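Local coordinates for protein FTT_1639c (Francisella tularensis subsp. tularensis, PDB 7KZW) that is of unknown function and probably membrane-anchored through a transmembrane helix, this chain being its beta-rich C-terminal part, at residues 50-55 / 79-84; 46-51 / 109-114. The protein carries 3 engineered substitutions. All blocks are in the same frame, centred on the assembly; numbering follows the deposited sequence.

Contact 1: 50-55 / 79-84; sequences VNIYVG and GSFTAY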
ATOM      1  N   VAL A  50      -2.854   5.711  -9.204  1.00 11.20           N
ATOM      2  CA  VAL A  50      -3.555   5.183  -8.047  1.00 10.78           C
ATOM      3  C   VAL A  50      -4.591   6.177  -7.576  1.00 10.87           C
ATOM      4  O   VAL A  50      -4.321   7.359  -7.441  1.00 12.16           O
ATOM      5  CB  VAL A  50      -2.584   4.849  -6.903  1.00 10.68           C
ATOM      6  CG1 VAL A  50      -3.398   4.142  -5.767  1.00 12.45           C
ATOM      7  CG2 VAL A  50      -1.432   3.993  -7.398  1.00 11.38           C
ATOM      8  N   ASN A  51      -5.798   5.679  -7.317  1.00 11.67           N
ATOM      9  CA  ASN A  51      -6.808   6.455  -6.636  1.00 11.18           C
ATOM     10  C   ASN A  51      -7.092   5.772  -5.302  1.00 12.14           C
ATOM     11  O   ASN A  51      -7.368   4.565  -5.268  1.00 12.63           O
ATOM     12  CB  ASN A  51      -8.122   6.386  -7.416  1.00 18.56           C
ATOM     13  CG  ASN A  51      -8.187   7.362  -8.524  1.00 26.81           C
ATOM     14  OD1 ASN A  51      -7.983   7.004  -9.710  1.00 26.64           O
ATOM     15  ND2 ASN A  51      -8.520   8.606  -8.160  1.00 32.46           N
ATOM     16  N   ILE A  52      -7.008   6.503  -4.203  1.00 11.11           N
ATOM     17  CA  ILE A  52      -7.429   5.939  -2.936  0.52 11.93           C
ATOM     18  C   ILE A  52      -8.557   6.777  -2.344  1.00 11.10           C
ATOM     19  O   ILE A  52      -8.740   7.953  -2.677  1.00 14.19           O
ATOM     20  CB  ILE A  52      -6.298   5.823  -1.936  0.52 12.09           C
ATOM     21  CG1 ILE A  52      -5.958   7.205  -1.391  0.52 11.47           C
ATOM     22  CG2 ILE A  52      -5.109   5.164  -2.599  0.52 14.76           C
ATOM     23  CD1 ILE A  52      -5.159   7.121  -0.109  0.52 14.34           C
ATOM     24  N   TYR A  53      -9.382   6.086  -1.546  1.00 11.99           N
ATOM     25  CA  TYR A  53     -10.562   6.689  -0.940  1.00 12.30           C
ATOM     26  C   TYR A  53     -10.465   6.325   0.517  1.00 13.24           C
ATOM     27  O   TYR A  53     -10.182   5.166   0.845  1.00 12.05           O
ATOM     28  CB  TYR A  53     -11.845   6.088  -1.581  1.00 14.20           C
ATOM     29  CG  TYR A  53     -11.861   6.213  -3.074  1.00 13.51           C
ATOM     30  CD1 TYR A  53     -11.214   5.227  -3.871  1.00 14.38           C
ATOM     31  CD2 TYR A  53     -12.398   7.320  -3.684  1.00 13.27           C
ATOM     32  CE1 TYR A  53     -11.159   5.345  -5.257  1.00 16.21           C
ATOM     33  CE2 TYR A  53     -12.317   7.457  -5.078  1.00 16.84           C
ATOM     34  CZ  TYR A  53     -11.698   6.449  -5.829  1.00 16.67           C
ATOM     35  OH  TYR A  53     -11.679   6.618  -7.216  1.00 22.42           O
ATOM     36  N   VAL A  54     -10.670   7.302   1.411  1.00 10.97           N
ATOM     37  CA  VAL A  54     -10.484   7.071   2.836  1.00 11.55           C
ATOM     38  C   VAL A  54     -11.715   7.565   3.571  1.00 10.77           C
ATOM     39  O   VAL A  54     -12.208   8.684   3.290  1.00 12.04           O
ATOM     40  CB  VAL A  54      -9.217   7.777   3.353  1.00 11.84           C
ATOM     41  CG1 VAL A  54      -9.046   7.684   4.862  1.00 12.07           C
ATOM     42  CG2 VAL A  54      -7.918   7.267   2.638  1.00 14.21           C
ATOM     43  N   GLY A  55     -12.236   6.749   4.480  1.00 10.63           N
ATOM     44  CA  GLY A  55     -13.321   7.145   5.365  1.00 10.77           C
ATOM     45  C   GLY A  55     -12.749   7.459   6.731  1.00 10.84           C
ATOM     46  O   GLY A  55     -11.971   8.414   6.886  1.00 10.89           O
ATOM     47  N   GLY A  79      -7.568  10.671  -2.547  1.00 11.85           N
ATOM     48  CA  GLY A  79      -6.809  11.434  -3.522  1.00 12.34           C
ATOM     49  C   GLY A  79      -6.189  10.491  -4.526  1.00 11.94           C
ATOM     50  O   GLY A  79      -6.287   9.279  -4.425  1.00 15.30           O
ATOM     51  N   SER A  80      -5.491  11.074  -5.466  1.00 11.72           N
ATOM     52  CA  SER A  80      -4.879  10.295  -6.524  0.68 10.20           C
ATOM     53  C   SER A  80      -3.392  10.627  -6.593  1.00 11.11           C
ATOM     54  O   SER A  80      -2.948  11.728  -6.239  1.00 12.11           O
ATOM     55  CB  SER A  80      -5.512  10.564  -7.910  0.68 12.46           C
ATOM     56  OG  SER A  80      -5.235  11.879  -8.380  0.68 12.50           O
ATOM     57  N   PHE A  81      -2.625   9.654  -7.038  1.00 10.47           N
ATOM     58  CA  PHE A  81      -1.176   9.855  -7.089  1.00 11.34           C
ATOM     59  C   PHE A  81      -0.538   8.851  -8.047  1.00  9.93           C
ATOM     60  O   PHE A  81      -1.156   7.846  -8.425  1.00 10.16           O
ATOM     61  CB  PHE A  81      -0.512   9.755  -5.687  1.00 10.77           C
ATOM     62  CG  PHE A  81      -0.819   8.458  -4.931  1.00  9.72           C
ATOM     63  CD1 PHE A  81      -2.000   8.331  -4.195  1.00 10.21           C
ATOM     64  CD2 PHE A  81       0.049   7.374  -4.971  1.00  9.63           C
ATOM     65  CE1 PHE A  81      -2.275   7.169  -3.511  1.00 12.80           C
ATOM     66  CE2 PHE A  81      -0.243   6.206  -4.292  1.00 10.89           C
ATOM     67  CZ  PHE A  81      -1.376   6.094  -3.567  1.00 12.16           C
ATOM     68  N   THR A  82       0.727   9.093  -8.347  1.00 10.02           N
ATOM     69  CA  THR A  82       1.547   8.164  -9.145  1.00 10.01           C
ATOM     70  C   THR A  82       2.524   7.446  -8.240  1.00 10.20           C
ATOM     71  O   THR A  82       3.169   8.083  -7.408  1.00 10.43           O
ATOM     72  CB  THR A  82       2.333   8.944 -10.161  1.00 10.42           C
ATOM     73  OG1 THR A  82       1.462   9.807 -10.878  1.00 11.13           O
ATOM     74  CG2 THR A  82       3.063   7.951 -11.161  1.00 10.84           C
ATOM     75  N   ALA A  83       2.614   6.141  -8.370  1.00 11.26           N
ATOM     76  CA  ALA A  83       3.479   5.308  -7.520  1.00 10.36           C
ATOM     77  C   ALA A  83       4.241   4.291  -8.345  1.00 10.98           C
ATOM     78  O   ALA A  83       3.830   3.932  -9.461  1.00 11.50           O
ATOM     79  CB  ALA A  83       2.618   4.524  -6.524  1.00 11.24           C
ATOM     80  N   TYR A  84       5.389   3.881  -7.834  1.00 10.86           N
ATOM     81  CA  TYR A  84       6.259   2.925  -8.487  1.00 10.84           C
ATOM     82  C   TYR A  84       6.575   1.812  -7.520  1.00 10.97           C
ATOM     83  O   TYR A  84       6.613   2.013  -6.317  1.00 10.89           O
ATOM     84  CB  TYR A  84       7.568   3.614  -8.888  1.00 11.25           C
ATOM     85  CG  TYR A  84       7.327   4.693  -9.921  1.00 11.17           C
ATOM     86  CD1 TYR A  84       7.022   5.987  -9.547  1.00 11.99           C
ATOM     87  CD2 TYR A  84       7.366   4.377 -11.267  1.00 12.64           C
ATOM     88  CE1 TYR A  84       6.772   6.977 -10.512  1.00 12.30           C
ATOM     89  CE2 TYR A  84       7.073   5.343 -12.235  1.00 13.04           C
ATOM     90  CZ  TYR A  84       6.831   6.630 -11.825  1.00 11.75           C
ATOM     91  OH  TYR A  84       6.572   7.626 -12.772  1.00 14.87           O
TER
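The ring of Phe81 lies beside the beta-branched Val50 in a CH-pi contact, with Val50 CB over one face, offset toward the rim and 3.9 Å from the ring centroid. The two residues are partners in the antiparallel ladder that adds strand 79-83 to strand 48-58 at the margin of the chain's beta-sheet. CG of Phe81 takes the crowded position between its own N and carbonyl carbon (chi1 54°), which brings the ring alongside Val50, CZ being 3.6 Å from Val50 CG1. At the ring's edge, Ile52 CG2 approaches Phe81 CE1 to 3.6 Å. Bulky apolar residues suit this face because it is covered from within the fold: Tyr64 stacks on Phe81, while Phe62 and Ile75 touch Ile52. Gly79, paired with Ile52, brings no side chain to it. Four backbone hydrogen bonds hold the ladder. Val50 N reaches Phe81 O at 2.8 Å, nearly along the C=O axis, whereas Gly79 N meets Ile52 O at 3.0 Å from 33° above the carbonyl plane. Polar Asn51 and Ser80 occupy the other, more exposed face as a non-hydrogen-bonded pair, Asn51 ND2 merely touching Ser80 CB. At the backbone of this pair, Ser80 CA makes a CA-H...O contact of 3.1 Å with Val50 O.

Contact 2: 46-51 / 109-114; sequences TEFLVN and AYANAI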
ATOM      1  N   THR A  46       7.374   0.599 -14.147  1.00 15.44           N
ATOM      2  CA  THR A  46       5.989   0.762 -14.541  1.00 17.80           C
ATOM      3  C   THR A  46       5.336   1.808 -13.635  1.00 14.79           C
ATOM      4  O   THR A  46       5.453   1.727 -12.401  1.00 15.58           O
ATOM      5  CB  THR A  46       5.277  -0.563 -14.309  1.00 17.33           C
ATOM      6  OG1 THR A  46       5.902  -1.573 -15.129  1.00 18.93           O
ATOM      7  CG2 THR A  46       3.800  -0.421 -14.708  1.00 21.96           C
ATOM      8  N   GLU A  47       4.633   2.775 -14.225  1.00 13.55           N
ATOM      9  CA  GLU A  47       3.850   3.737 -13.467  1.00 14.32           C
ATOM     10  C   GLU A  47       2.559   3.079 -12.992  1.00 15.74           C
ATOM     11  O   GLU A  47       1.795   2.529 -13.811  1.00 17.12           O
ATOM     12  CB  GLU A  47       3.415   4.913 -14.368  1.00 21.15           C
ATOM     13  CG  GLU A  47       4.190   6.153 -14.153  1.00 25.09           C
ATOM     14  CD  GLU A  47       3.769   7.323 -15.040  1.00 20.51           C
ATOM     15  OE1 GLU A  47       2.612   7.451 -15.369  1.00 23.45           O
ATOM     16  OE2 GLU A  47       4.711   8.042 -15.484  1.00 29.26           O
ATOM     17  N   PHE A  48       2.240   3.209 -11.710  1.00 11.39           N
ATOM     18  CA  PHE A  48       0.927   2.879 -11.171  1.00 11.91           C
ATOM     19  C   PHE A  48       0.165   4.173 -10.914  1.00 12.97           C
ATOM     20  O   PHE A  48       0.704   5.090 -10.256  1.00 14.23           O
ATOM     21  CB  PHE A  48       1.047   2.101  -9.856  1.00 11.43           C
ATOM     22  CG  PHE A  48       1.493   0.670 -10.065  1.00 11.00           C
ATOM     23  CD1 PHE A  48       2.771   0.351 -10.450  1.00 12.33           C
ATOM     24  CD2 PHE A  48       0.593  -0.373  -9.790  1.00 12.17           C
ATOM     25  CE1 PHE A  48       3.164  -0.972 -10.598  1.00 13.31           C
ATOM     26  CE2 PHE A  48       0.991  -1.735  -9.953  1.00 13.23           C
ATOM     27  CZ  PHE A  48       2.286  -2.012 -10.373  1.00 13.77           C
ATOM     28  N   LEU A  49      -1.000   4.333 -11.534  1.00 10.65           N
ATOM     29  CA  LEU A  49      -1.825   5.522 -11.396  1.00 10.40           C
ATOM     30  C   LEU A  49      -2.887   5.109 -10.394  1.00 12.32           C
ATOM     31  O   LEU A  49      -3.679   4.186 -10.640  1.00 14.82           O
ATOM     32  CB  LEU A  49      -2.389   5.919 -12.747  1.00 10.48           C
ATOM     33  CG  LEU A  49      -1.280   6.145 -13.770  1.00 10.98           C
ATOM     34  CD1 LEU A  49      -1.977   6.431 -15.124  1.00 14.85           C
ATOM     35  CD2 LEU A  49      -0.357   7.353 -13.408  1.00 12.05           C
ATOM     36  N   VAL A  50      -2.854   5.711  -9.204  1.00 11.20           N
ATOM     37  CA  VAL A  50      -3.555   5.183  -8.047  1.00 10.78           C
ATOM     38  C   VAL A  50      -4.591   6.177  -7.576  1.00 10.87           C
ATOM     39  O   VAL A  50      -4.321   7.359  -7.441  1.00 12.16           O
ATOM     40  CB  VAL A  50      -2.584   4.849  -6.903  1.00 10.68           C
ATOM     41  CG1 VAL A  50      -3.398   4.142  -5.767  1.00 12.45           C
ATOM     42  CG2 VAL A  50      -1.432   3.993  -7.398  1.00 11.38           C
ATOM     43  N   ASN A  51      -5.798   5.679  -7.317  1.00 11.67           N
ATOM     44  CA  ASN A  51      -6.808   6.455  -6.636  1.00 11.18           C
ATOM     45  C   ASN A  51      -7.092   5.772  -5.302  1.00 12.14           C
ATOM     46  O   ASN A  51      -7.368   4.565  -5.268  1.00 12.63           O
ATOM     47  CB  ASN A  51      -8.122   6.386  -7.416  1.00 18.56           C
ATOM     48  CG  ASN A  51      -8.187   7.362  -8.524  1.00 26.81           C
ATOM     49  OD1 ASN A  51      -7.983   7.004  -9.710  1.00 26.64           O
ATOM     50  ND2 ASN A  51      -8.520   8.606  -8.160  1.00 32.46           N
ATOM     51  N   ALA A 109      -5.615   0.769  -8.236  1.00 13.90           N
ATOM     52  CA  ALA A 109      -4.325   1.081  -8.861  1.00 14.22           C
ATOM     53  C   ALA A 109      -4.290   0.536 -10.275  1.00 15.18           C
ATOM     54  O   ALA A 109      -4.606  -0.638 -10.502  1.00 15.75           O
ATOM     55  CB  ALA A 109      -3.192   0.495  -8.012  1.00 13.82           C
ATOM     56  N   TYR A 110      -3.936   1.380 -11.246  1.00 15.77           N
ATOM     57  CA  TYR A 110      -3.884   0.939 -12.633  1.00 16.85           C
ATOM     58  C   TYR A 110      -2.439   0.881 -13.093  1.00 17.26           C
ATOM     59  O   TYR A 110      -1.714   1.890 -13.000  1.00 17.12           O
ATOM     60  CB  TYR A 110      -4.617   1.912 -13.559  1.00 17.50           C
ATOM     61  CG  TYR A 110      -6.034   2.033 -13.246  1.00 17.28           C
ATOM     62  CD1 TYR A 110      -6.959   1.173 -13.806  1.00 17.86           C
ATOM     63  CD2 TYR A 110      -6.455   3.013 -12.361  1.00 19.84           C
ATOM     64  CE1 TYR A 110      -8.343   1.316 -13.479  1.00 24.39           C
ATOM     65  CE2 TYR A 110      -7.741   3.157 -12.050  1.00 22.22           C
ATOM     66  CZ  TYR A 110      -8.674   2.328 -12.599  1.00 20.33           C
ATOM     67  OH  TYR A 110      -9.990   2.554 -12.244  1.00 30.22           O
ATOM     68  N   ALA A 111      -2.047  -0.226 -13.719  1.00 17.92           N
ATOM     69  CA  ALA A 111      -0.711  -0.342 -14.295  1.00 18.52           C
ATOM     70  C   ALA A 111      -0.861  -1.113 -15.585  1.00 21.75           C
ATOM     71  O   ALA A 111      -1.490  -2.180 -15.587  1.00 22.92           O
ATOM     72  CB  ALA A 111       0.233  -1.084 -13.328  1.00 17.93           C
ATOM     73  N   ASN A 112      -0.317  -0.558 -16.680  1.00 22.64           N
ATOM     74  CA  ASN A 112      -0.184  -1.278 -17.963  1.00 30.80           C
ATOM     75  C   ASN A 112      -1.433  -2.063 -18.307  1.00 36.32           C
ATOM     76  O   ASN A 112      -1.393  -3.286 -18.484  1.00 38.40           O
ATOM     77  CB  ASN A 112       0.973  -2.257 -17.923  1.00 33.60           C
ATOM     78  CG  ASN A 112       2.259  -1.584 -17.996  1.00 35.27           C
ATOM     79  OD1 ASN A 112       2.331  -0.379 -18.320  1.00 34.82           O
ATOM     80  ND2 ASN A 112       3.313  -2.330 -17.709  1.00 44.47           N
ATOM     81  N   ALA A 113      -2.549  -1.356 -18.374  1.00 29.56           N
ATOM     82  CA  ALA A 113      -3.817  -1.943 -18.781  1.00 37.08           C
ATOM     83  C   ALA A 113      -4.463  -2.883 -17.749  1.00 39.57           C
ATOM     84  O   ALA A 113      -5.319  -3.696 -18.107  1.00 40.36           O
ATOM     85  CB  ALA A 113      -3.729  -2.603 -20.164  1.00 40.64           C
ATOM     86  N   ILE A 114      -4.128  -2.815 -16.465  1.00 33.23           N
ATOM     87  CA  ILE A 114      -4.756  -3.718 -15.505  1.00 23.18           C
ATOM     88  C   ILE A 114      -5.139  -2.917 -14.264  1.00 21.49           C
ATOM     89  O   ILE A 114      -4.367  -2.083 -13.773  1.00 18.44           O
ATOM     90  CB  ILE A 114      -3.840  -4.888 -15.111  1.00 27.37           C
ATOM     91  CG1 ILE A 114      -3.248  -5.676 -16.314  1.00 35.19           C
ATOM     92  CG2 ILE A 114      -4.576  -5.816 -14.190  1.00 34.41           C
ATOM     93  CD1 ILE A 114      -4.232  -6.302 -17.269  1.00 39.23           C
TER
HETATM   94  O   HOH W   1       5.585  -1.137 -17.600  1.00 29.10           O
HETATM   95  O   HOH W   2       1.612   1.546 -16.423  1.00 33.80           O
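Thr46 uses both branches: OG1 is hydrogen-bonded to the backbone N of Phe38 and, at 2.5 Å, to a water that accepts from Asn112 ND2, while CG2, anti to the backbone N, lies 3.6 Å from Asn112 ND2 and touches Ala111 CB. A threonine thus offers a polar and an apolar arm at one buried site. Glu47 contributes its backbone; a second water donates to Glu47 O (2.8 Å) and to Asn112 OD1 and accepts from Asn112 N, so Asn112 is gripped at three polar atoms by two waters. Asn112 belongs to the type I' turn Ala111-Ile114 of the beta-hairpin joining strands 102-111 and 114-123, and asparagine tolerates the left-handed backbone (phi 43°) needed there. Phe48 comes next; Ala111 CB lies over one face of its ring in a CH-pi contact, 3.6 Å from the centroid, and a methyl is small enough to sit so squarely. Ala109 CB approaches the ring's edge, 4.3 Å from Phe48 CD2. Leu49 and Tyr110 form the antiparallel hydrogen-bonded pair, Leu49 N to Tyr110 O and Tyr110 N to Leu49 O both at 2.9 Å, and their side chains share an exposed face. Val50 turns inward, its CG2 4.0 Å from Ala109 CB.

Both contacts start from strand 48-58, which lies between two antiparallel neighbours. From the N terminus, contact 1 closes first: after the corner at Gly55 the chain forms strands 60-65 and 72-75, then returns with strand 79-83 along one side. Contact 2 closes later, once strand 90-97 has been laid down and strand 102-111 arrives on the other side. The shorter loop therefore nests within the longer one without crossing it. Val50 and Asn51 belong to both: Val50 pairs toward strand 79-83, while the backbone of Asn51 is hydrogen-bonded to Ile108. The ladder of contact 1 continues into contact 2 through a probable hydrogen bond from Phe48 N to Ala83 O, 2.8 Å, and Thr82 and Tyr84 pack on Glu47.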